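Local coordinates for protein uncharacterized ACR, COG1565 superfamily (Burkholderia thailandensis, PDB 4F3N) that is of unknown function but has a methyltransferase fold and probably transfers methyl groups from S-adenosylmethionine, perhaps to protein arginines, at residues 110-115 with 213-218. Sequence-based numbering, arbitrary orientation.
Sequences DFVTAP and GNEVLD. With EDO (1,2-ethanediol), chain D.
The carboxylate oxygen OE2 of E215 accepts two hydrogen bonds, one from the backbone N of T113 at 3.0 Å and one from a water 2.9 Å from OE2. The T113 bond is nearly straight, 174° at the hydrogen, and meets OE2 on its syn side, 18° out of the carboxylate plane. The hydroxyl OG1 of T113 donates to the other oxygen, OE1 of E215, over 2.8 Å, coming from above that plane. One residue thus engages both carboxylate oxygens, which should restrain rotation of the group. T113 places OG1 beside its own backbone N (chi1 -64°), which lets amide and hydroxyl address the same group. The water on OE2 also accepts from A114 N, extending the glutamate's hold by one residue. Nearby, V112 sets CB 3.6 Å from E215 OE2, while its CG1 lies 3.7 Å from ND2 of N214, the two side chains crossing at about a right angle. N214 ND2 in turn donates, nearly straight, to O2 of an ethanediol, probably from the crystallisation liquor, at 3.0 Å. Because T113 and N214 both contact S-adenosylhomocysteine in a structure of this protein, the diol probably lies at or beside the cofactor pocket, and E215 probably positions T113 from the second shell. Segment 213-218 takes in the end of strand 210-214, central in the Rossmann-like methyltransferase sheet, and the turn after it, with G213 and E215 bonded to the backbone of strand 293-298. Segment 110-115 precedes helix 118-136; T113 and E215 both touch F407 of strand 407-414, and N214 packs on L151 of helix 150-161.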
loop_
_atom_site.group_PDB
_atom_site.type_symbol
_atom_site.label_atom_id
_atom_site.label_comp_id
_atom_site.label_asym_id
_atom_site.label_seq_id
_atom_site.Cartn_x
_atom_site.Cartn_y
_atom_site.Cartn_z
ATOM N N ASP A 110 -0.402 -3.254 -12.664
ATOM C CA ASP A 110 -1.091 -2.265 -11.843
ATOM C C ASP A 110 -1.130 -2.723 -10.383
ATOM O O ASP A 110 -2.206 -2.816 -9.755
ATOM C CB ASP A 110 -2.497 -1.995 -12.380
ATOM N N PHE A 111 0.055 -3.042 -9.856
ATOM C CA PHE A 111 0.240 -3.287 -8.420
ATOM C C PHE A 111 0.935 -2.091 -7.748
ATOM O O PHE A 111 0.809 -1.900 -6.533
ATOM C CB PHE A 111 1.052 -4.571 -8.172
ATOM C CG PHE A 111 0.495 -5.798 -8.862
ATOM C CD1 PHE A 111 -0.636 -6.429 -8.372
ATOM C CD2 PHE A 111 1.126 -6.334 -9.997
ATOM C CE1 PHE A 111 -1.159 -7.561 -9.006
ATOM C CE2 PHE A 111 0.609 -7.460 -10.631
ATOM C CZ PHE A 111 -0.532 -8.075 -10.127
ATOM N N VAL A 112 1.673 -1.298 -8.528
ATOM C CA VAL A 112 2.261 -0.010 -8.041
ATOM C C VAL A 112 1.987 1.112 -9.035
ATOM O O VAL A 112 1.652 0.863 -10.215
ATOM C CB VAL A 112 3.799 -0.090 -7.792
ATOM C CG1 VAL A 112 4.130 -1.169 -6.745
ATOM C CG2 VAL A 112 4.567 -0.350 -9.102
ATOM N N THR A 113 2.131 2.351 -8.562
ATOM C CA THR A 113 1.723 3.542 -9.363
ATOM C C THR A 113 2.623 3.749 -10.608
ATOM O O THR A 113 2.137 4.095 -11.706
ATOM C CB THR A 113 1.665 4.814 -8.489
ATOM O OG1 THR A 113 0.655 4.641 -7.499
ATOM C CG2 THR A 113 1.286 6.056 -9.305
ATOM N N ALA A 114 3.913 3.509 -10.426
ATOM C CA ALA A 114 4.945 3.924 -11.401
ATOM C C ALA A 114 6.020 2.842 -11.412
ATOM O O ALA A 114 7.073 3.003 -10.820
ATOM C CB ALA A 114 5.567 5.273 -11.000
ATOM N N PRO A 115 5.720 1.687 -12.023
ATOM C CA PRO A 115 6.700 0.583 -12.003
ATOM C C PRO A 115 8.021 0.920 -12.672
ATOM O O PRO A 115 9.041 0.414 -12.260
ATOM C CB PRO A 115 5.991 -0.548 -12.730
ATOM C CG PRO A 115 4.885 0.096 -13.484
ATOM C CD PRO A 115 4.482 1.334 -12.738
ATOM N N GLY A 213 6.850 -2.762 2.674
ATOM C CA GLY A 213 5.472 -2.802 2.179
ATOM C C GLY A 213 5.266 -1.581 1.301
ATOM O O GLY A 213 4.991 -0.501 1.807
ATOM N N ASN A 214 5.425 -1.754 -0.012
ATOM C CA ASN A 214 5.338 -0.681 -0.962
ATOM C C ASN A 214 3.990 -0.661 -1.670
ATOM O O ASN A 214 3.694 -1.590 -2.409
ATOM C CB ASN A 214 6.425 -0.951 -1.976
ATOM C CG ASN A 214 6.508 0.087 -3.015
ATOM O OD1 ASN A 214 6.376 1.289 -2.748
ATOM N ND2 ASN A 214 6.820 -0.382 -4.269
ATOM N N GLU A 215 3.185 0.373 -1.439
ATOM C CA GLU A 215 1.829 0.418 -1.956
ATOM C C GLU A 215 1.004 -0.839 -1.673
ATOM O O GLU A 215 0.276 -1.328 -2.562
ATOM C CB GLU A 215 1.893 0.741 -3.460
ATOM C CG GLU A 215 2.197 2.200 -3.666
ATOM C CD GLU A 215 2.092 2.614 -5.121
ATOM O OE1 GLU A 215 0.983 2.625 -5.612
ATOM O OE2 GLU A 215 3.139 2.822 -5.733
ATOM N N VAL A 216 1.102 -1.360 -0.450
ATOM C CA VAL A 216 0.262 -2.464 -0.047
ATOM C C VAL A 216 -0.832 -2.052 0.924
ATOM O O VAL A 216 -1.930 -2.639 0.868
ATOM C CB VAL A 216 1.068 -3.674 0.504
ATOM C CG1 VAL A 216 2.007 -4.209 -0.584
ATOM C CG2 VAL A 216 1.877 -3.329 1.716
ATOM N N LEU A 217 -0.591 -1.047 1.763
ATOM C CA LEU A 217 -1.613 -0.600 2.712
ATOM C C LEU A 217 -2.831 -0.017 2.010
ATOM O O LEU A 217 -4.009 -0.261 2.458
ATOM C CB LEU A 217 -1.042 0.395 3.705
ATOM C CG LEU A 217 0.061 -0.112 4.659
ATOM C CD1 LEU A 217 0.547 1.054 5.515
ATOM C CD2 LEU A 217 -0.339 -1.318 5.537
ATOM N N ASP A 218 -2.588 0.651 0.874
ATOM C CA ASP A 218 -3.653 1.318 0.124
ATOM C C ASP A 218 -4.648 0.349 -0.510
ATOM O O ASP A 218 -5.718 0.782 -0.893
ATOM C CB ASP A 218 -3.084 2.282 -0.922
ATOM C CG ASP A 218 -2.303 1.586 -1.997
ATOM O OD1 ASP A 218 -2.848 0.635 -2.589
ATOM O OD2 ASP A 218 -1.126 1.968 -2.273
HETATM C C1 EDO D . 8.650 3.214 -7.648
HETATM O O1 EDO D . 7.674 4.181 -7.363
HETATM C C2 EDO D . 8.621 2.197 -6.529
HETATM O O2 EDO D . 7.441 1.381 -6.580
HETATM O O HOH W 1 1.831 -3.307 -4.307
HETATM O O HOH W 2 5.144 3.392 -7.779
#